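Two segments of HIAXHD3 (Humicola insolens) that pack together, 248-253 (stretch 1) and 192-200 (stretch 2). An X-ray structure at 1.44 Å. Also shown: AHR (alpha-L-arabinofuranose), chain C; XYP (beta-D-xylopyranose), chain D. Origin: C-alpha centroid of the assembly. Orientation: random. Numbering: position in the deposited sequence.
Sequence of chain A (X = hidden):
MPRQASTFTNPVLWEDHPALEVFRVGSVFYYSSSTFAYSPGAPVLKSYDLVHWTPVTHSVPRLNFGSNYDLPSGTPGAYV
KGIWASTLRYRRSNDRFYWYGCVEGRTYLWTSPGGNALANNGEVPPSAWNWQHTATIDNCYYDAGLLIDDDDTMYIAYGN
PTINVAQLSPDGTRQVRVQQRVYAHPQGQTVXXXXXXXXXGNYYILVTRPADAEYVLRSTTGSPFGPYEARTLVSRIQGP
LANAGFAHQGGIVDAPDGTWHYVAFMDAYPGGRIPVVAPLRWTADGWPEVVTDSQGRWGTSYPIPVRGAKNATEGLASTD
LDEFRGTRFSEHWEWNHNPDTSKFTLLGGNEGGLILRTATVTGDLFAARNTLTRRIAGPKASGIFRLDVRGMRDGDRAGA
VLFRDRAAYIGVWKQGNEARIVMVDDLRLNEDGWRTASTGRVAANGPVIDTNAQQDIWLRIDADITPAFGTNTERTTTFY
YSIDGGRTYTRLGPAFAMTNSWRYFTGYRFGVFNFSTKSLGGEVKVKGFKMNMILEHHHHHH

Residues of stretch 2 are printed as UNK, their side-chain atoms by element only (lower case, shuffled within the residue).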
# COMPACT_ATOMS: atom_id res chain seq x y z
N HIS A 248 -7.91 6.44 -12.79
CA HIS A 248 -6.99 6.00 -13.84
C HIS A 248 -6.16 4.84 -13.39
O HIS A 248 -6.20 4.47 -12.20
CB HIS A 248 -6.10 7.18 -14.29
CG HIS A 248 -5.10 7.63 -13.25
ND1 HIS A 248 -5.45 8.22 -12.08
CD2 HIS A 248 -3.72 7.55 -13.25
CE1 HIS A 248 -4.33 8.49 -11.37
NE2 HIS A 248 -3.28 8.10 -12.09
N GLN A 249 -5.39 4.28 -14.33
CA GLN A 249 -4.49 3.16 -14.07
C GLN A 249 -5.33 1.94 -13.58
O GLN A 249 -6.50 1.79 -13.98
CB GLN A 249 -3.33 3.58 -13.15
CG GLN A 249 -2.04 2.85 -13.50
CD GLN A 249 -0.82 3.46 -12.83
OE1 GLN A 249 -0.79 4.66 -12.51
NE2 GLN A 249 0.21 2.61 -12.58
N GLY A 250 -4.77 1.05 -12.77
CA GLY A 250 -5.58 -0.11 -12.35
C GLY A 250 -5.66 -1.17 -13.45
O GLY A 250 -4.80 -1.24 -14.33
N GLY A 251 -6.71 -1.98 -13.41
CA GLY A 251 -6.83 -3.07 -14.37
C GLY A 251 -8.24 -3.57 -14.46
O GLY A 251 -9.14 -3.08 -13.78
N ILE A 252 -8.42 -4.56 -15.32
CA ILE A 252 -9.75 -5.11 -15.54
C ILE A 252 -9.79 -6.58 -15.14
O ILE A 252 -8.76 -7.26 -15.16
CB ILE A 252 -10.24 -4.91 -16.99
CG1 ILE A 252 -9.31 -5.60 -18.00
CG2 ILE A 252 -10.38 -3.41 -17.29
CD1 ILE A 252 -9.89 -5.70 -19.41
N VAL A 253 -10.97 -7.08 -14.79
CA VAL A 253 -11.10 -8.42 -14.25
C VAL A 253 -12.51 -8.94 -14.51
O VAL A 253 -13.47 -8.15 -14.51
CB VAL A 253 -10.72 -8.48 -12.76
CG1 VAL A 253 -11.65 -7.59 -11.88
CG2 VAL A 253 -10.74 -9.92 -12.27
N UNK A 192 2.12 4.71 -19.51
CA UNK A 192 2.80 3.81 -18.56
C UNK A 192 1.73 2.93 -17.89
O UNK A 192 0.61 2.84 -18.35
o UNK A 192 4.98 5.98 -15.43
c UNK A 192 3.73 6.06 -15.40
o UNK A 192 3.16 6.65 -14.45
c UNK A 192 2.86 5.46 -16.52
c UNK A 192 3.64 4.60 -17.51
N UNK A 193 2.09 2.25 -16.81
CA UNK A 193 1.10 1.49 -16.04
C UNK A 193 0.53 0.24 -16.69
O UNK A 193 -0.59 -0.19 -16.32
N UNK A 194 1.27 -0.39 -17.61
CA UNK A 194 0.81 -1.58 -18.32
C UNK A 194 0.22 -2.70 -17.44
O UNK A 194 0.79 -3.10 -16.43
c UNK A 194 1.93 -2.14 -19.23
N UNK A 195 -0.93 -3.20 -17.88
CA UNK A 195 -1.49 -4.47 -17.42
C UNK A 195 -1.79 -5.25 -18.69
O UNK A 195 -2.25 -4.64 -19.69
n UNK A 195 0.48 -4.00 -13.55
n UNK A 195 -0.16 -3.44 -11.42
c UNK A 195 -2.74 -4.27 -16.55
c UNK A 195 -1.91 -2.92 -14.61
c UNK A 195 -0.42 -3.49 -12.72
c UNK A 195 -2.46 -4.25 -15.04
n UNK A 195 -1.55 -2.98 -13.19
N UNK A 196 -1.54 -6.55 -18.71
CA UNK A 196 -1.66 -7.33 -19.95
C UNK A 196 -2.67 -8.48 -19.82
O UNK A 196 -2.71 -9.17 -18.78
c UNK A 196 1.23 -9.35 -24.00
c UNK A 196 -0.29 -7.85 -20.40
c UNK A 196 -0.28 -8.45 -21.81
s UNK A 196 1.41 -8.82 -22.30
N UNK A 197 -3.48 -8.69 -20.87
CA UNK A 197 -4.59 -9.65 -20.81
C UNK A 197 -4.73 -10.45 -22.10
O UNK A 197 -4.44 -9.97 -23.20
o UNK A 197 -5.78 -5.52 -15.95
c UNK A 197 -6.11 -7.68 -16.95
c UNK A 197 -6.17 -8.51 -18.07
c UNK A 197 -5.83 -6.32 -17.11
c UNK A 197 -5.59 -6.66 -19.50
c UNK A 197 -5.53 -5.82 -18.40
c UNK A 197 -5.92 -8.92 -20.58
c UNK A 197 -5.90 -8.01 -19.36
N UNK A 198 -5.22 -11.67 -21.95
CA UNK A 198 -5.64 -12.50 -23.08
C UNK A 198 -7.12 -12.72 -22.86
O UNK A 198 -7.54 -13.32 -21.87
c UNK A 198 -4.85 -13.82 -23.08
c UNK A 198 -5.20 -15.62 -26.46
c UNK A 198 -4.95 -14.47 -25.51
c UNK A 198 -5.31 -14.85 -24.09
n UNK A 198 -4.31 -16.77 -26.13
N UNK A 199 -7.94 -12.18 -23.76
CA UNK A 199 -9.39 -12.25 -23.64
C UNK A 199 -10.02 -12.72 -24.95
O UNK A 199 -9.88 -12.05 -25.97
c UNK A 199 -11.52 -11.04 -23.06
c UNK A 199 -9.32 -10.38 -21.92
c UNK A 199 -9.67 -8.93 -21.58
c UNK A 199 -9.99 -10.90 -23.20
N UNK A 200 -10.71 -13.87 -24.89
CA UNK A 200 -11.35 -14.49 -26.05
C UNK A 200 -10.53 -14.45 -27.34
O UNK A 200 -11.01 -14.00 -28.40
c UNK A 200 -12.76 -13.92 -26.28
c UNK A 200 -15.55 -11.28 -24.37
n UNK A 200 -16.09 -11.83 -23.29
n UNK A 200 -15.47 -9.96 -24.47
c UNK A 200 -13.68 -14.06 -25.08
n UNK A 200 -15.07 -12.03 -25.36
c UNK A 200 -15.07 -13.50 -25.38
O5 AHR C . -1.39 12.56 -9.70
C5 AHR C . -0.49 11.87 -8.81
C4 AHR C . 0.17 10.66 -9.49
O4 AHR C . 0.91 11.06 -10.64
C3 AHR C . -0.76 9.59 -10.06
O3 AHR C . -1.23 8.68 -9.07
C2 AHR C . 0.09 8.86 -11.06
O2 AHR C . -0.68 8.41 -12.19
C1 AHR C . 1.08 9.92 -11.50
C1 XYP D . 3.55 11.42 -12.27
C2 XYP D . 3.42 9.89 -12.36
C3 XYP D . 4.72 9.19 -12.00
C4 XYP D . 5.84 9.66 -12.92
C5 XYP D . 5.54 11.03 -13.53
O2 XYP D . 2.41 9.41 -11.47
O3 XYP D . 4.55 7.77 -12.11
O4 XYP D . 7.06 9.22 -12.31
O5 XYP D . 4.89 11.85 -12.56
O HOH W 1 2.81 4.15 -12.70
O HOH W 2 0.76 6.76 -13.55
O HOH W 3 -0.19 -0.26 -13.56

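Position 192 has three side-chain carbons, the third carrying two oxygens. The side chain makes no direct contact with stretch 1, coming no closer than 4.8 Å. This is a carboxylate on a two-carbon stalk, so the residue is Glu192. Its CB points sideways, but the end of the side chain comes nearer to stretch 1. OE2 accepts a hydrogen bond from O3 of the xylopyranose at 2.9 Å. Two waters link the carboxylate to Gln249. Water 2 lies 2.6 Å from Glu192 OE2 and 2.8 Å from Gln249 OE1, and it is also 2.6 Å from O2 of the arabinofuranose. Water 1 accepts from Gln249 NE2 at 3.0 Å and makes a weak bond to Glu192 OE2 at 3.1 Å.

Position 193 has no side-chain atoms. Its CA lies 3.7 Å from Gln249 NE2. An ideal CB here would sit 3.0 Å from Gln249 CG, a clash, and the positive phi of 70° also favours the residue without one. It is Gly193. Water 3 donates to Gly193 O at 2.8 Å and accepts from Gln249 NE2 at 3.1 Å.

Position 194 has a single side-chain carbon, which points away from stretch 1 and touches nothing there. It is Ala194.

Position 195 has three carbons, a nitrogen, then a carbon carrying two more nitrogens. Its CB points toward stretch 1, and its third carbon lies 3.4 Å from Gly250 O. The group at the end is a guanidinium, so the residue is Arg195, and the third carbon is CD. Gly250 O lies at the edge of the guanidinium, near its plane. Arg195 NH1 donates to Ala194 O at 3.0 Å, a bond to the backbone of the preceding residue.

Position 196 has two carbons, a sulfur and one more carbon, unbranched, out of reach of stretch 1. It is Met196.

Position 197 has one carbon and then a six-carbon ring bearing an oxygen. The oxygen lies 2.9 Å from Ile252 N. It is Tyr197. Its OH accepts the hydrogen bond from Ile252 N and also lies 3.1 Å from Gly251 CA. Ile252 CG1 sits over one ring face, 3.7 Å from Tyr197 CZ, in a CH-pi contact.

Position 198 has four carbons in a row ending in nitrogen, out of reach of stretch 1. It is Lys198, partly exposed.

Position 199 has four carbons, forked at the first, with one arm two carbons long. The end of that arm lies 3.9 Å from Ile252 CD1. It is Ile199, and the end atom is CD1.

Position 200 has three carbons, a nitrogen and a carbon with two more nitrogens, out of reach of stretch 1. It is Arg200, exposed.

The two strands run nearly parallel, 15° apart; the two stretches together bury 317 Å². One direct hydrogen bond joins them, from Ile252 N to Tyr197 OH. Gly251 leaves room for that hydroxyl, since an ideal CB there would lie 2.3 Å from Tyr197 OH. Ile252 adds apolar packing on Tyr197 and Ile199. At the other end, waters 1 and 2 connect Gln249 to Glu192 near the sugars.

Stretch 2 192-200: EGARMYKIR
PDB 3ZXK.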